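Local coordinates for hypothetical protein SMU.776 (Streptococcus mutans, PDB 2B78) that is probably an S-adenosylmethionine-dependent methyltransferase that may act on RNA, at residues Y286-I291 and N324-A329. Sequence-based numbering, arbitrary orientation.
Sequences YDIIII and NGLIIA
I288 to I291 run alongside L326 to A329 as neighbouring parallel strands in the Rossmann-like sheet of the methyltransferase domain, joined through helix 306-319 as a beta-alpha-beta crossover. The strand directions differ by only 10°, and the backbone bonds alternate regularly: L326 N gives to D287 O, I289 N to L326 O, I328 N to I289 O and I291 N to I328 O. The last is the straightest, at 174° about the hydrogen.

Packing is tight along the buried isoleucines. I290 and I328 stand side by side on one face, where CG1 of I290 rests 4.0 Å from CD1 of I328; that same methyl also reaches back to I288 CG2. On the opposite face I291 and I327 meet at an angle, beneath the crossover helix, with L313 against I291 and I314 and L318 against I327. I291 holds CG1 beside its backbone N (chi1 -50°) and, with CD1 extended, brings that methyl within 4.0 Å of I327 CG2. The side chain of I291 is about 7 Å from that of V272, a residue of the S-adenosyl-L-homocysteine site, empty in this chain.

The start of the pair faces solvent. L326 and D287 are partly exposed. D287 OD2 takes T215 N and OD1 pairs with S322 OG, while its carbonyl O accepts both L326 N at 2.8 Å and a water at 2.9 Å.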
loop_
_atom_site.group_PDB
_atom_site.type_symbol
_atom_site.label_atom_id
_atom_site.label_comp_id
_atom_site.label_asym_id
_atom_site.label_seq_id
_atom_site.Cartn_x
_atom_site.Cartn_y
_atom_site.Cartn_z
ATOM N N TYR A 286 22.461 -6.397 14.435
ATOM C CA TYR A 286 22.380 -6.327 12.987
ATOM C C TYR A 286 22.801 -4.950 12.471
ATOM O O TYR A 286 22.602 -3.940 13.153
ATOM C CB TYR A 286 20.942 -6.609 12.571
ATOM C CG TYR A 286 20.449 -7.982 12.961
ATOM C CD1 TYR A 286 20.528 -9.041 12.067
ATOM C CD2 TYR A 286 19.902 -8.222 14.228
ATOM C CE1 TYR A 286 20.071 -10.310 12.409
ATOM C CE2 TYR A 286 19.445 -9.494 14.584
ATOM C CZ TYR A 286 19.533 -10.528 13.667
ATOM O OH TYR A 286 19.080 -11.784 13.988
ATOM N N ASP A 287 23.371 -4.920 11.266
ATOM C CA ASP A 287 23.821 -3.677 10.641
ATOM C C ASP A 287 22.661 -2.828 10.146
ATOM O O ASP A 287 22.729 -1.594 10.136
ATOM C CB ASP A 287 24.735 -3.976 9.447
ATOM C CG ASP A 287 25.993 -4.710 9.849
ATOM O OD1 ASP A 287 26.548 -4.376 10.914
ATOM O OD2 ASP A 287 26.430 -5.609 9.099
ATOM N N ILE A 288 21.602 -3.505 9.718
ATOM C CA ILE A 288 20.427 -2.849 9.176
ATOM C C ILE A 288 19.171 -3.517 9.723
ATOM O O ILE A 288 19.057 -4.737 9.684
ATOM C CB ILE A 288 20.425 -2.971 7.634
ATOM C CG1 ILE A 288 21.707 -2.354 7.067
ATOM C CG2 ILE A 288 19.190 -2.296 7.044
ATOM C CD1 ILE A 288 21.893 -2.601 5.565
ATOM N N ILE A 289 18.241 -2.715 10.236
ATOM C CA ILE A 289 16.986 -3.236 10.768
ATOM C C ILE A 289 15.830 -2.594 10.016
ATOM O O ILE A 289 15.710 -1.368 9.952
ATOM C CB ILE A 289 16.836 -2.948 12.284
ATOM C CG1 ILE A 289 17.945 -3.669 13.063
ATOM C CG2 ILE A 289 15.478 -3.440 12.777
ATOM C CD1 ILE A 289 17.926 -3.385 14.550
ATOM N N ILE A 290 14.997 -3.432 9.409
ATOM C CA ILE A 290 13.852 -2.938 8.666
ATOM C C ILE A 290 12.644 -3.170 9.547
ATOM O O ILE A 290 12.466 -4.261 10.081
ATOM C CB ILE A 290 13.686 -3.699 7.341
ATOM C CG1 ILE A 290 14.942 -3.498 6.481
ATOM C CG2 ILE A 290 12.422 -3.226 6.628
ATOM C CD1 ILE A 290 14.971 -4.305 5.193
ATOM N N ILE A 291 11.833 -2.135 9.714
ATOM C CA ILE A 291 10.643 -2.214 10.551
ATOM C C ILE A 291 9.449 -1.827 9.681
ATOM O O ILE A 291 9.392 -0.714 9.150
ATOM C CB ILE A 291 10.786 -1.246 11.746
ATOM C CG1 ILE A 291 12.141 -1.480 12.423
ATOM C CG2 ILE A 291 9.637 -1.443 12.730
ATOM C CD1 ILE A 291 12.466 -0.508 13.540
ATOM N N ASN A 324 27.155 2.395 13.668
ATOM C CA ASN A 324 27.037 2.927 12.310
ATOM C C ASN A 324 25.978 2.200 11.480
ATOM O O ASN A 324 26.047 2.182 10.248
ATOM C CB ASN A 324 28.385 2.852 11.584
ATOM C CG ASN A 324 29.428 3.759 12.200
ATOM O OD1 ASN A 324 29.160 4.930 12.477
ATOM N ND2 ASN A 324 30.627 3.231 12.407
ATOM N N GLY A 325 24.995 1.615 12.155
ATOM C CA GLY A 325 23.947 0.890 11.458
ATOM C C GLY A 325 22.848 1.765 10.882
ATOM O O GLY A 325 22.840 2.986 11.063
ATOM N N LEU A 326 21.910 1.134 10.182
ATOM C CA LEU A 326 20.795 1.854 9.574
ATOM C C LEU A 326 19.455 1.260 9.966
ATOM O O LEU A 326 19.340 0.060 10.220
ATOM C CB LEU A 326 20.899 1.814 8.050
ATOM C CG LEU A 326 22.143 2.451 7.441
ATOM C CD1 LEU A 326 22.485 1.755 6.136
ATOM C CD2 LEU A 326 21.904 3.946 7.257
ATOM N N ILE A 327 18.446 2.116 10.024
ATOM C CA ILE A 327 17.093 1.691 10.323
ATOM C C ILE A 327 16.241 2.163 9.158
ATOM O O ILE A 327 16.349 3.311 8.718
ATOM C CB ILE A 327 16.545 2.332 11.615
ATOM C CG1 ILE A 327 17.310 1.812 12.831
ATOM C CG2 ILE A 327 15.065 2.008 11.771
ATOM C CD1 ILE A 327 16.683 2.212 14.152
ATOM N N ILE A 328 15.416 1.266 8.637
ATOM C CA ILE A 328 14.508 1.611 7.553
ATOM C C ILE A 328 13.144 1.483 8.221
ATOM O O ILE A 328 12.653 0.379 8.443
ATOM C CB ILE A 328 14.642 0.626 6.382
ATOM C CG1 ILE A 328 16.032 0.775 5.766
ATOM C CG2 ILE A 328 13.569 0.899 5.318
ATOM C CD1 ILE A 328 16.315 -0.174 4.621
ATOM N N ALA A 329 12.575 2.625 8.603
ATOM C CA ALA A 329 11.278 2.664 9.278
ATOM C C ALA A 329 10.169 2.918 8.279
ATOM O O ALA A 329 10.053 4.018 7.712
ATOM C CB ALA A 329 11.269 3.762 10.354
HETATM O O HOH W 1 24.817 -0.551 8.470
#